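Long-range contacts in SOXX (Paracoccus pantotrophus, PDB 2C1D), which binds heme c and probably transfers electrons as the SoxX subunit of SoxXA, the heme enzyme that initiates chemotrophic sulfur oxidation: residues 3-8 with 93-98; 76-81 with 89-94; 26-31 with 125-130. All blocks are in the same frame, centred on the assembly; numbering follows the deposited sequence.

Interaction 1. Residues 3-8 with 93-98; sequences TAPKEV and AFYKVD. With HEC (heme c), chain O.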
loop_
_atom_site.group_PDB
_atom_site.type_symbol
_atom_site.label_atom_id
_atom_site.label_comp_id
_atom_site.label_asym_id
_atom_site.label_seq_id
_atom_site.Cartn_x
_atom_site.Cartn_y
_atom_site.Cartn_z
ATOM N N THR B 3 3.202 27.860 -21.931
ATOM C CA THR B 3 3.537 26.676 -22.729
ATOM C C THR B 3 2.946 25.422 -22.078
ATOM O O THR B 3 3.156 25.136 -20.894
ATOM C CB THR B 3 5.050 26.566 -23.177
ATOM O OG1 THR B 3 5.607 25.266 -22.903
ATOM C CG2 THR B 3 5.930 27.526 -22.501
ATOM N N ALA B 4 2.134 24.731 -22.877
ATOM C CA ALA B 4 1.346 23.608 -22.433
ATOM C C ALA B 4 2.263 22.427 -22.132
ATOM O O ALA B 4 3.399 22.378 -22.636
ATOM C CB ALA B 4 0.364 23.256 -23.494
ATOM N N PRO B 5 1.821 21.499 -21.276
ATOM C CA PRO B 5 2.654 20.341 -20.916
ATOM C C PRO B 5 3.316 19.628 -22.108
ATOM O O PRO B 5 4.514 19.416 -22.055
ATOM C CB PRO B 5 1.660 19.427 -20.188
ATOM C CG PRO B 5 0.765 20.408 -19.481
ATOM C CD PRO B 5 0.540 21.488 -20.532
ATOM N N LYS B 6 2.576 19.330 -23.168
ATOM C CA LYS B 6 3.131 18.574 -24.300
ATOM C C LYS B 6 4.053 19.415 -25.199
ATOM O O LYS B 6 4.782 18.855 -26.017
ATOM C CB LYS B 6 2.038 17.970 -25.179
ATOM C CG LYS B 6 0.866 17.297 -24.454
ATOM C CD LYS B 6 0.905 15.796 -24.512
ATOM C CE LYS B 6 0.452 15.259 -25.847
ATOM N NZ LYS B 6 1.198 13.996 -26.133
ATOM N N GLU B 7 4.008 20.740 -25.057
ATOM C CA GLU B 7 4.853 21.654 -25.837
ATOM C C GLU B 7 6.179 21.996 -25.163
ATOM O O GLU B 7 7.026 22.637 -25.778
ATOM C CB GLU B 7 4.112 22.975 -26.107
ATOM C CG GLU B 7 2.741 22.820 -26.740
ATOM C CD GLU B 7 1.932 24.114 -26.751
ATOM O OE1 GLU B 7 0.965 24.168 -27.540
ATOM O OE2 GLU B 7 2.244 25.074 -25.972
ATOM N N VAL B 8 6.361 21.603 -23.902
ATOM C CA VAL B 8 7.601 21.898 -23.186
ATOM C C VAL B 8 8.792 21.229 -23.884
ATOM O O VAL B 8 8.690 20.091 -24.350
ATOM C CB VAL B 8 7.528 21.468 -21.690
ATOM C CG1 VAL B 8 8.856 21.684 -20.982
ATOM C CG2 VAL B 8 6.428 22.246 -20.957
ATOM N N ALA B 93 6.108 13.677 -12.025
ATOM C CA ALA B 93 6.176 14.837 -12.910
ATOM C C ALA B 93 5.001 15.708 -12.578
ATOM O O ALA B 93 3.861 15.240 -12.574
ATOM C CB ALA B 93 6.116 14.417 -14.365
ATOM N N PHE B 94 5.279 16.971 -12.293
ATOM C CA PHE B 94 4.225 17.902 -11.903
ATOM C C PHE B 94 3.564 18.638 -13.061
ATOM O O PHE B 94 2.537 19.271 -12.866
ATOM C CB PHE B 94 4.757 18.844 -10.836
ATOM C CG PHE B 94 4.950 18.162 -9.509
ATOM C CD1 PHE B 94 6.163 17.604 -9.170
ATOM C CD2 PHE B 94 3.897 18.058 -8.610
ATOM C CE1 PHE B 94 6.327 16.943 -7.929
ATOM C CE2 PHE B 94 4.064 17.417 -7.372
ATOM C CZ PHE B 94 5.283 16.867 -7.048
ATOM N N TYR B 95 4.085 18.464 -14.274
ATOM C CA TYR B 95 3.537 19.124 -15.465
ATOM C C TYR B 95 3.429 18.126 -16.620
ATOM O O TYR B 95 4.009 18.313 -17.689
ATOM C CB TYR B 95 4.406 20.343 -15.835
ATOM C CG TYR B 95 3.688 21.410 -16.626
ATOM C CD1 TYR B 95 2.576 22.073 -16.100
ATOM C CD2 TYR B 95 4.126 21.778 -17.901
ATOM C CE1 TYR B 95 1.906 23.073 -16.831
ATOM C CE2 TYR B 95 3.480 22.793 -18.617
ATOM C CZ TYR B 95 2.380 23.441 -18.070
ATOM O OH TYR B 95 1.736 24.420 -18.782
ATOM N N LYS B 96 2.681 17.052 -16.376
ATOM C CA LYS B 96 2.558 15.931 -17.294
ATOM C C LYS B 96 1.117 15.500 -17.326
ATOM O O LYS B 96 0.447 15.439 -16.293
ATOM C CB LYS B 96 3.422 14.747 -16.851
ATOM C CG LYS B 96 3.461 13.594 -17.840
ATOM C CD LYS B 96 4.471 12.527 -17.391
ATOM C CE LYS B 96 4.462 11.283 -18.282
ATOM N NZ LYS B 96 5.622 10.397 -17.941
ATOM N N VAL B 97 0.620 15.215 -18.518
ATOM C CA VAL B 97 -0.811 15.026 -18.685
ATOM C C VAL B 97 -1.210 13.720 -19.336
ATOM O O VAL B 97 -2.383 13.371 -19.346
ATOM C CB VAL B 97 -1.427 16.196 -19.483
ATOM C CG1 VAL B 97 -1.279 17.497 -18.720
ATOM C CG2 VAL B 97 -0.803 16.290 -20.878
ATOM N N ASP B 98 -0.253 12.968 -19.856
ATOM C CA ASP B 98 -0.597 11.705 -20.501
ATOM C C ASP B 98 0.573 10.728 -20.492
ATOM O O ASP B 98 1.658 11.050 -20.003
ATOM C CB ASP B 98 -1.142 11.959 -21.922
ATOM C CG ASP B 98 -0.070 12.449 -22.916
ATOM O OD1 ASP B 98 1.077 12.757 -22.527
ATOM O OD2 ASP B 98 -0.299 12.556 -24.137
HETATM FE FE HEC O . 11.893 15.898 -5.671
HETATM C CHA HEC O . 15.065 15.207 -6.722
HETATM C CHB HEC O . 12.459 19.217 -6.023
HETATM C CHC HEC O . 8.654 16.509 -4.897
HETATM C CHD HEC O . 11.395 12.558 -4.899
HETATM N NA HEC O . 13.471 17.008 -6.293
HETATM C C1A HEC O . 14.702 16.525 -6.627
HETATM C C2A HEC O . 15.561 17.659 -6.883
HETATM C C3A HEC O . 14.845 18.785 -6.688
HETATM C C4A HEC O . 13.503 18.375 -6.317
HETATM C CMA HEC O . 15.264 20.261 -6.815
HETATM C CAA HEC O . 17.021 17.510 -7.314
HETATM C CBA HEC O . 17.885 16.945 -6.195
HETATM C CGA HEC O . 18.265 18.110 -5.362
HETATM O O1A HEC O . 19.026 18.950 -5.890
HETATM O O2A HEC O . 17.818 18.218 -4.196
HETATM N NB HEC O . 10.791 17.527 -5.467
HETATM C C1B HEC O . 11.189 18.819 -5.736
HETATM C C2B HEC O . 10.028 19.693 -5.682
HETATM C C3B HEC O . 8.969 18.949 -5.352
HETATM C C4B HEC O . 9.435 17.578 -5.232
HETATM C CMB HEC O . 10.078 21.216 -5.876
HETATM C CAB HEC O . 7.509 19.463 -5.186
HETATM C CBB HEC O . 7.091 20.145 -6.308
HETATM N NC HEC O . 10.282 14.738 -4.990
HETATM C C1C HEC O . 9.041 15.210 -4.749
HETATM C C2C HEC O . 8.240 14.107 -4.223
HETATM C C3C HEC O . 8.952 12.978 -4.363
HETATM C C4C HEC O . 10.299 13.387 -4.751
HETATM C CMC HEC O . 6.722 14.177 -3.986
HETATM C CAC HEC O . 8.562 11.501 -3.991
HETATM C CBC HEC O . 7.457 10.945 -4.508
HETATM N ND HEC O . 13.041 14.137 -5.813
HETATM C C1D HEC O . 12.643 12.872 -5.403
HETATM C C2D HEC O . 13.742 11.953 -5.600
HETATM C C3D HEC O . 14.889 12.797 -6.171
HETATM C C4D HEC O . 14.358 14.129 -6.252
HETATM C CMD HEC O . 13.780 10.430 -5.298
HETATM C CAD HEC O . 16.331 12.359 -6.561
HETATM C CBD HEC O . 16.326 11.974 -8.039
HETATM C CGD HEC O . 16.841 10.567 -8.264
HETATM O O1D HEC O . 16.004 9.636 -8.521
HETATM O O2D HEC O . 18.097 10.412 -8.174
HETATM O O HOH W 1 5.923 18.730 -19.665
#

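Interaction 2. Residues 76-81 with 89-94; sequences RGIVAN and TFMPAF. With HEC (heme c), chain O.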
loop_
_atom_site.group_PDB
_atom_site.type_symbol
_atom_site.label_atom_id
_atom_site.label_comp_id
_atom_site.label_asym_id
_atom_site.label_seq_id
_atom_site.Cartn_x
_atom_site.Cartn_y
_atom_site.Cartn_z
ATOM N N ARG B 76 13.424 24.330 -13.333
ATOM C CA ARG B 76 12.116 24.306 -14.010
ATOM C C ARG B 76 11.836 22.939 -14.594
ATOM O O ARG B 76 10.756 22.368 -14.414
ATOM C CB ARG B 76 12.065 25.394 -15.097
ATOM C CG ARG B 76 10.833 25.408 -15.998
ATOM C CD ARG B 76 10.862 26.565 -17.010
ATOM N NE ARG B 76 10.894 27.842 -16.307
ATOM C CZ ARG B 76 11.908 28.710 -16.292
ATOM N NH1 ARG B 76 13.052 28.497 -16.941
ATOM N NH2 ARG B 76 11.770 29.817 -15.596
ATOM N N GLY B 77 12.834 22.396 -15.285
ATOM C CA GLY B 77 12.705 21.089 -15.882
ATOM C C GLY B 77 12.532 19.970 -14.859
ATOM O O GLY B 77 11.812 19.038 -15.127
ATOM N N ILE B 78 13.175 20.081 -13.696
ATOM C CA ILE B 78 13.059 19.074 -12.620
ATOM C C ILE B 78 11.655 19.119 -11.993
ATOM O O ILE B 78 11.015 18.088 -11.787
ATOM C CB ILE B 78 14.159 19.313 -11.545
ATOM C CG1 ILE B 78 15.513 18.828 -12.080
ATOM C CG2 ILE B 78 13.843 18.595 -10.241
ATOM C CD1 ILE B 78 16.725 19.244 -11.259
ATOM N N VAL B 79 11.164 20.316 -11.717
ATOM C CA VAL B 79 9.795 20.471 -11.189
ATOM C C VAL B 79 8.730 20.006 -12.182
ATOM O O VAL B 79 7.831 19.238 -11.812
ATOM C CB VAL B 79 9.538 21.902 -10.681
ATOM C CG1 VAL B 79 8.151 22.042 -10.078
ATOM C CG2 VAL B 79 10.562 22.262 -9.601
ATOM N N ALA B 80 8.838 20.434 -13.444
ATOM C CA ALA B 80 7.871 20.073 -14.475
ATOM C C ALA B 80 7.899 18.588 -14.761
ATOM O O ALA B 80 6.856 17.949 -14.889
ATOM C CB ALA B 80 8.113 20.865 -15.783
ATOM N N ASN B 81 9.091 18.031 -14.898
ATOM C CA ASN B 81 9.192 16.598 -15.141
ATOM C C ASN B 81 10.599 16.071 -14.826
ATOM O O ASN B 81 11.496 16.111 -15.673
ATOM C CB ASN B 81 8.787 16.250 -16.561
ATOM C CG ASN B 81 8.654 14.755 -16.780
ATOM O OD1 ASN B 81 9.108 13.942 -15.957
ATOM N ND2 ASN B 81 8.051 14.377 -17.899
ATOM N N THR B 89 13.094 8.079 -12.113
ATOM C CA THR B 89 13.010 8.572 -10.749
ATOM C C THR B 89 11.623 8.389 -10.131
ATOM O O THR B 89 10.604 8.392 -10.820
ATOM C CB THR B 89 13.442 10.040 -10.648
ATOM O OG1 THR B 89 13.379 10.474 -9.281
ATOM C CG2 THR B 89 12.494 10.983 -11.392
ATOM N N PHE B 90 11.621 8.231 -8.810
ATOM C CA PHE B 90 10.399 8.059 -8.019
ATOM C C PHE B 90 9.662 9.399 -7.965
ATOM O O PHE B 90 8.450 9.437 -7.816
ATOM C CB PHE B 90 10.800 7.535 -6.617
ATOM C CG PHE B 90 9.668 7.364 -5.635
ATOM C CD1 PHE B 90 8.447 6.787 -6.002
ATOM C CD2 PHE B 90 9.850 7.746 -4.313
ATOM C CE1 PHE B 90 7.421 6.617 -5.048
ATOM C CE2 PHE B 90 8.812 7.602 -3.362
ATOM C CZ PHE B 90 7.607 7.015 -3.739
ATOM N N MET B 91 10.392 10.508 -8.112
ATOM C CA MET B 91 9.776 11.835 -8.147
ATOM C C MET B 91 8.767 11.899 -9.297
ATOM O O MET B 91 9.125 11.656 -10.452
ATOM C CB MET B 91 10.833 12.936 -8.335
ATOM C CG MET B 91 10.240 14.346 -8.288
ATOM S SD MET B 91 11.454 15.600 -7.825
ATOM C CE MET B 91 10.666 17.022 -8.495
ATOM N N PRO B 92 7.504 12.205 -8.996
ATOM C CA PRO B 92 6.505 12.308 -10.053
ATOM C C PRO B 92 6.681 13.622 -10.826
ATOM O O PRO B 92 7.336 14.535 -10.346
ATOM C CB PRO B 92 5.181 12.267 -9.284
ATOM C CG PRO B 92 5.523 12.933 -7.931
ATOM C CD PRO B 92 6.947 12.507 -7.661
ATOM N N ALA B 93 6.108 13.677 -12.025
ATOM C CA ALA B 93 6.176 14.837 -12.910
ATOM C C ALA B 93 5.001 15.708 -12.578
ATOM O O ALA B 93 3.861 15.240 -12.574
ATOM C CB ALA B 93 6.116 14.417 -14.365
ATOM N N PHE B 94 5.279 16.971 -12.293
ATOM C CA PHE B 94 4.225 17.902 -11.903
ATOM C C PHE B 94 3.564 18.638 -13.061
ATOM O O PHE B 94 2.537 19.271 -12.866
ATOM C CB PHE B 94 4.757 18.844 -10.836
ATOM C CG PHE B 94 4.950 18.162 -9.509
ATOM C CD1 PHE B 94 6.163 17.604 -9.170
ATOM C CD2 PHE B 94 3.897 18.058 -8.610
ATOM C CE1 PHE B 94 6.327 16.943 -7.929
ATOM C CE2 PHE B 94 4.064 17.417 -7.372
ATOM C CZ PHE B 94 5.283 16.867 -7.048
HETATM FE FE HEC O . 11.893 15.898 -5.671
HETATM C CHA HEC O . 15.065 15.207 -6.722
HETATM C CHB HEC O . 12.459 19.217 -6.023
HETATM C CHC HEC O . 8.654 16.509 -4.897
HETATM C CHD HEC O . 11.395 12.558 -4.899
HETATM N NA HEC O . 13.471 17.008 -6.293
HETATM C C1A HEC O . 14.702 16.525 -6.627
HETATM C C2A HEC O . 15.561 17.659 -6.883
HETATM C C3A HEC O . 14.845 18.785 -6.688
HETATM C C4A HEC O . 13.503 18.375 -6.317
HETATM C CMA HEC O . 15.264 20.261 -6.815
HETATM C CAA HEC O . 17.021 17.510 -7.314
HETATM C CBA HEC O . 17.885 16.945 -6.195
HETATM C CGA HEC O . 18.265 18.110 -5.362
HETATM O O1A HEC O . 19.026 18.950 -5.890
HETATM O O2A HEC O . 17.818 18.218 -4.196
HETATM N NB HEC O . 10.791 17.527 -5.467
HETATM C C1B HEC O . 11.189 18.819 -5.736
HETATM C C2B HEC O . 10.028 19.693 -5.682
HETATM C C3B HEC O . 8.969 18.949 -5.352
HETATM C C4B HEC O . 9.435 17.578 -5.232
HETATM C CMB HEC O . 10.078 21.216 -5.876
HETATM C CAB HEC O . 7.509 19.463 -5.186
HETATM C CBB HEC O . 7.091 20.145 -6.308
HETATM N NC HEC O . 10.282 14.738 -4.990
HETATM C C1C HEC O . 9.041 15.210 -4.749
HETATM C C2C HEC O . 8.240 14.107 -4.223
HETATM C C3C HEC O . 8.952 12.978 -4.363
HETATM C C4C HEC O . 10.299 13.387 -4.751
HETATM C CMC HEC O . 6.722 14.177 -3.986
HETATM C CAC HEC O . 8.562 11.501 -3.991
HETATM C CBC HEC O . 7.457 10.945 -4.508
HETATM N ND HEC O . 13.041 14.137 -5.813
HETATM C C1D HEC O . 12.643 12.872 -5.403
HETATM C C2D HEC O . 13.742 11.953 -5.600
HETATM C C3D HEC O . 14.889 12.797 -6.171
HETATM C C4D HEC O . 14.358 14.129 -6.252
HETATM C CMD HEC O . 13.780 10.430 -5.298
HETATM C CAD HEC O . 16.331 12.359 -6.561
HETATM C CBD HEC O . 16.326 11.974 -8.039
HETATM C CGD HEC O . 16.841 10.567 -8.264
HETATM O O1D HEC O . 16.004 9.636 -8.521
HETATM O O2D HEC O . 18.097 10.412 -8.174
HETATM O O HOH W 2 8.709 16.421 -11.685
#

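Interaction 3. Residues 26-31 with 125-130; sequences PEEGVR and IEDVVA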
loop_
_atom_site.group_PDB
_atom_site.type_symbol
_atom_site.label_atom_id
_atom_site.label_comp_id
_atom_site.label_asym_id
_atom_site.label_seq_id
_atom_site.Cartn_x
_atom_site.Cartn_y
_atom_site.Cartn_z
ATOM N N PRO B 26 7.906 33.562 -5.015
ATOM C CA PRO B 26 8.470 32.541 -4.115
ATOM C C PRO B 26 7.633 32.236 -2.872
ATOM O O PRO B 26 7.633 31.083 -2.436
ATOM C CB PRO B 26 9.829 33.126 -3.715
ATOM C CG PRO B 26 9.704 34.570 -3.944
ATOM C CD PRO B 26 8.769 34.756 -5.110
ATOM N N GLU B 27 6.947 33.221 -2.310
ATOM C CA GLU B 27 6.100 32.972 -1.134
ATOM C C GLU B 27 4.985 31.998 -1.502
ATOM O O GLU B 27 4.670 31.116 -0.716
ATOM C CB GLU B 27 5.462 34.242 -0.589
ATOM C CG GLU B 27 6.425 35.201 0.096
ATOM C CD GLU B 27 5.801 36.571 0.392
ATOM O OE1 GLU B 27 6.393 37.313 1.207
ATOM O OE2 GLU B 27 4.730 36.922 -0.184
ATOM N N GLU B 28 4.395 32.172 -2.695
ATOM C CA GLU B 28 3.392 31.227 -3.196
ATOM C C GLU B 28 4.066 29.891 -3.471
ATOM O O GLU B 28 3.504 28.864 -3.166
ATOM C CB GLU B 28 2.656 31.770 -4.447
ATOM C CG GLU B 28 1.509 30.875 -4.961
ATOM C CD GLU B 28 0.276 30.817 -4.044
ATOM O OE1 GLU B 28 0.224 31.576 -3.040
ATOM O OE2 GLU B 28 -0.649 29.996 -4.330
ATOM N N GLY B 29 5.270 29.899 -4.027
ATOM C CA GLY B 29 6.082 28.696 -4.134
ATOM C C GLY B 29 6.132 27.882 -2.827
ATOM O O GLY B 29 5.923 26.673 -2.821
ATOM N N VAL B 30 6.374 28.547 -1.709
ATOM C CA VAL B 30 6.444 27.850 -0.437
ATOM C C VAL B 30 5.089 27.177 -0.135
ATOM O O VAL B 30 5.027 26.019 0.301
ATOM C CB VAL B 30 6.816 28.806 0.705
ATOM C CG1 VAL B 30 6.627 28.155 2.058
ATOM C CG2 VAL B 30 8.273 29.239 0.561
ATOM N N ARG B 31 4.016 27.926 -0.330
ATOM C CA ARG B 31 2.674 27.390 -0.060
ATOM C C ARG B 31 2.431 26.140 -0.903
ATOM O O ARG B 31 1.972 25.122 -0.394
ATOM C CB ARG B 31 1.591 28.436 -0.331
ATOM C CG ARG B 31 0.206 28.034 0.207
ATOM C CD ARG B 31 -0.864 29.033 -0.140
ATOM N NE ARG B 31 -1.162 28.881 -1.542
ATOM C CZ ARG B 31 -2.047 28.012 -2.020
ATOM N NH1 ARG B 31 -2.817 27.264 -1.204
ATOM N NH2 ARG B 31 -2.188 27.913 -3.318
ATOM N N ILE B 125 4.333 26.060 -11.103
ATOM C CA ILE B 125 5.696 25.586 -11.357
ATOM C C ILE B 125 6.671 26.757 -11.248
ATOM O O ILE B 125 7.707 26.636 -10.606
ATOM C CB ILE B 125 5.853 24.908 -12.762
ATOM C CG1 ILE B 125 4.894 23.740 -12.981
ATOM C CG2 ILE B 125 7.334 24.472 -13.000
ATOM C CD1 ILE B 125 5.207 22.508 -12.313
ATOM N N GLU B 126 6.347 27.889 -11.875
ATOM C CA GLU B 126 7.229 29.054 -11.865
ATOM C C GLU B 126 7.427 29.584 -10.448
ATOM O O GLU B 126 8.534 30.020 -10.086
ATOM C CB GLU B 126 6.682 30.165 -12.779
ATOM C CG GLU B 126 6.714 29.807 -14.265
ATOM C CD GLU B 126 8.103 29.538 -14.810
ATOM O OE1 GLU B 126 9.048 30.227 -14.383
ATOM O OE2 GLU B 126 8.254 28.635 -15.662
ATOM N N ASP B 127 6.353 29.533 -9.652
ATOM C CA ASP B 127 6.355 29.952 -8.268
ATOM C C ASP B 127 7.260 29.051 -7.399
ATOM O O ASP B 127 7.990 29.550 -6.514
ATOM C CB ASP B 127 4.920 29.953 -7.704
ATOM C CG ASP B 127 4.033 31.071 -8.284
ATOM O OD1 ASP B 127 4.516 31.994 -8.974
ATOM O OD2 ASP B 127 2.797 31.119 -8.071
ATOM N N VAL B 128 7.227 27.746 -7.662
ATOM C CA VAL B 128 8.044 26.787 -6.932
ATOM C C VAL B 128 9.516 27.030 -7.317
ATOM O O VAL B 128 10.360 27.150 -6.457
ATOM C CB VAL B 128 7.621 25.354 -7.232
ATOM C CG1 VAL B 128 8.687 24.344 -6.741
ATOM C CG2 VAL B 128 6.250 25.069 -6.573
ATOM N N VAL B 129 9.786 27.150 -8.611
ATOM C CA VAL B 129 11.133 27.427 -9.116
ATOM C C VAL B 129 11.744 28.679 -8.478
ATOM O O VAL B 129 12.909 28.658 -8.082
ATOM C CB VAL B 129 11.150 27.551 -10.648
ATOM C CG1 VAL B 129 12.477 28.111 -11.152
ATOM C CG2 VAL B 129 10.898 26.220 -11.293
ATOM N N ALA B 130 10.959 29.747 -8.367
ATOM C CA ALA B 130 11.443 31.009 -7.832
ATOM C C ALA B 130 11.865 30.843 -6.377
ATOM O O ALA B 130 12.820 31.482 -5.916
ATOM C CB ALA B 130 10.392 32.082 -7.947
#

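Interaction 1. Residues 3-8 with 93-98
Pro-5 lies over one face of the Tyr-95 ring. Its CG is 3.7 Å from the ring centroid and only 12° off the ring normal, a CH-pi contact over the centre of the ring. The same CG touches Val-97 CG1 at 3.6 Å, and the proline thus touches two side chains of 93-98, Tyr-95 and Val-97. Val-8 CG2 meets the Tyr-95 ring in its plane, at the CE2 edge, at 3.8 Å.

Two direct polar bonds join the segments. Tyr-95 OH donates to Thr-3 O at 2.6 Å. The hydroxyl lies 31° out of the plane of that carbonyl. Lys-6 NZ forms a salt bridge with Asp-98 OD2 at 2.9 Å, on the syn side of the carboxylate. The lysine chain is bent at chi2, chi3 and chi4, and its CD also rests on Val-97 CG2.

A water adds an indirect link. It donates to both Pro-5 O and Tyr-95 O.

Around the contact, Tyr-95 also touches Ala-80 of helix 72-81 and Ala-122 of helix 122-133. Lys-96 forms a salt bridge with Glu-177 of the SOXA chain.

The N-terminal segment is therefore held by a buried aromatic ring with apolar contact on its face and a hydrogen bond at its hydroxyl, while the ion pair adds a charged bond beside exposed Lys-6.

Interaction 2. Residues 76-81 with 89-94
Met-91 SD binds the heme iron at 2.2 Å, while the CE methyl of the same side chain reaches helix 72-81. CE lies 3.5 Å from Ile-78 O and 4.0 Å from Ile-78 CG2. The ligand methionine is therefore also a packing link between the loop and the helix. Met-91 CG is anti to the backbone N (chi1 -176°), and the chain stays extended beyond CG, which carries CE on toward Ile-78.

Ile-78 CG2 turns to the porphyrin too and meets HEC C3A at 3.7 Å. Val-79 CG2 touches the heme methyl CMB. Helix 72-81 thus lines the pocket beside the methionine.

His-45 is the other axial ligand. His/Met ligation of a heme held covalently by Cys-41 and Cys-44 is characteristic of class I cytochromes c, in which a loop brings the methionine to one side of the heme. Within that loop Thr-89 forms an ST turn: its OG1 accepts from Met-91 N and donates to heme propionate O1D. Lys-83 NZ is hydrogen-bonded to Met-91 O.

Further along the loop, Ala-93 CB packs against the amide of Asn-81, 3.4 Å from OD1. Phe-94 N gives a weak hydrogen bond to Val-79 O at 3.4 Å. That oxygen also lies near the plane of the Phe-94 ring, at its edge. One ring face has HEC CBB above it, offset toward the rim. A water lies 2.8 Å from Ile-78 O and 2.7 Å from Pro-92 O and can bridge helix and loop. Toward the SOXA chain, Pro-92 packs on its Leu-176, and Thr-89 O accepts from Arg-172 of that chain.

Interaction 3. Residues 26-31 with 125-130
Gly-29 lets helix 26-33 come very close to helix 122-133. Its CA is 3.2 Å from Asp-127 O, a CA-H...O contact. The axes of 26-31 and 125-130 approach to 6.8 Å and cross at -102°. With no side chain there, the two backbones meet directly, Gly-29 against Asp-127 and Val-128.

Glu-28 flanks the glycine. Its CG is anti to the backbone N and passes 3.4 Å from Asp-127 OD2. The chain then bends at chi2 (69°), and its end leads away from helix 122-133. There Arg-31 grips it side-on: NE and NH2 both reach OE2 from the same face of the carboxylate, with NH2 at 2.8 Å. NE also has a weak bond to OE1. This salt bridge lies within helix 26-33. Glu-28 meets Asp-127 through its CB and CG, and the two carboxylate planes are 82° apart.

Asp-127 points its CB at helix 26-33, and its carboxylate has a partner at each oxygen: OD2 meets Glu-28 CG, and OD1 accepts from Asn-25 N, just before helix 26-33. The nearest charged oxygens, Glu-28 OE2 and Asp-127 OD2, are 5.2 Å apart. The nearby Arg-31 may offset part of the repulsion between these like charges.

Pro-26 and Ala-130 pack more loosely, CD to CB at 4.2 Å. Val-128 CG2 lies 4.1 Å from Gly-29 O, and the residue also touches the heme.

A near-perpendicular crossing of the N- and C-terminal helices, with glycine at the closest point, is characteristic of the cytochrome c fold.

Interaction 2 is the buried core contact beside the heme iron. Interactions 1 and 3 lie farther out and are partly buried. Interactions 1 and 2 share Ala-93 and Phe-94, so one loop serves both the heme ligand and the N-terminal segment; Tyr-95 N is probably hydrogen-bonded to Ala-80 O. Helix 72-81 of interaction 2 packs on helix 122-133 of interaction 3, and Arg-76 forms a salt bridge with Glu-126. Ile-125 touches Val-79, Phe-94 and Tyr-95, joining all three regions. Their chemistry differs: interaction 1 mixes aromatic packing with an ion pair, interaction 2 centres on metal coordination, and interaction 3 is close backbone packing without a hydrogen bond between its segments.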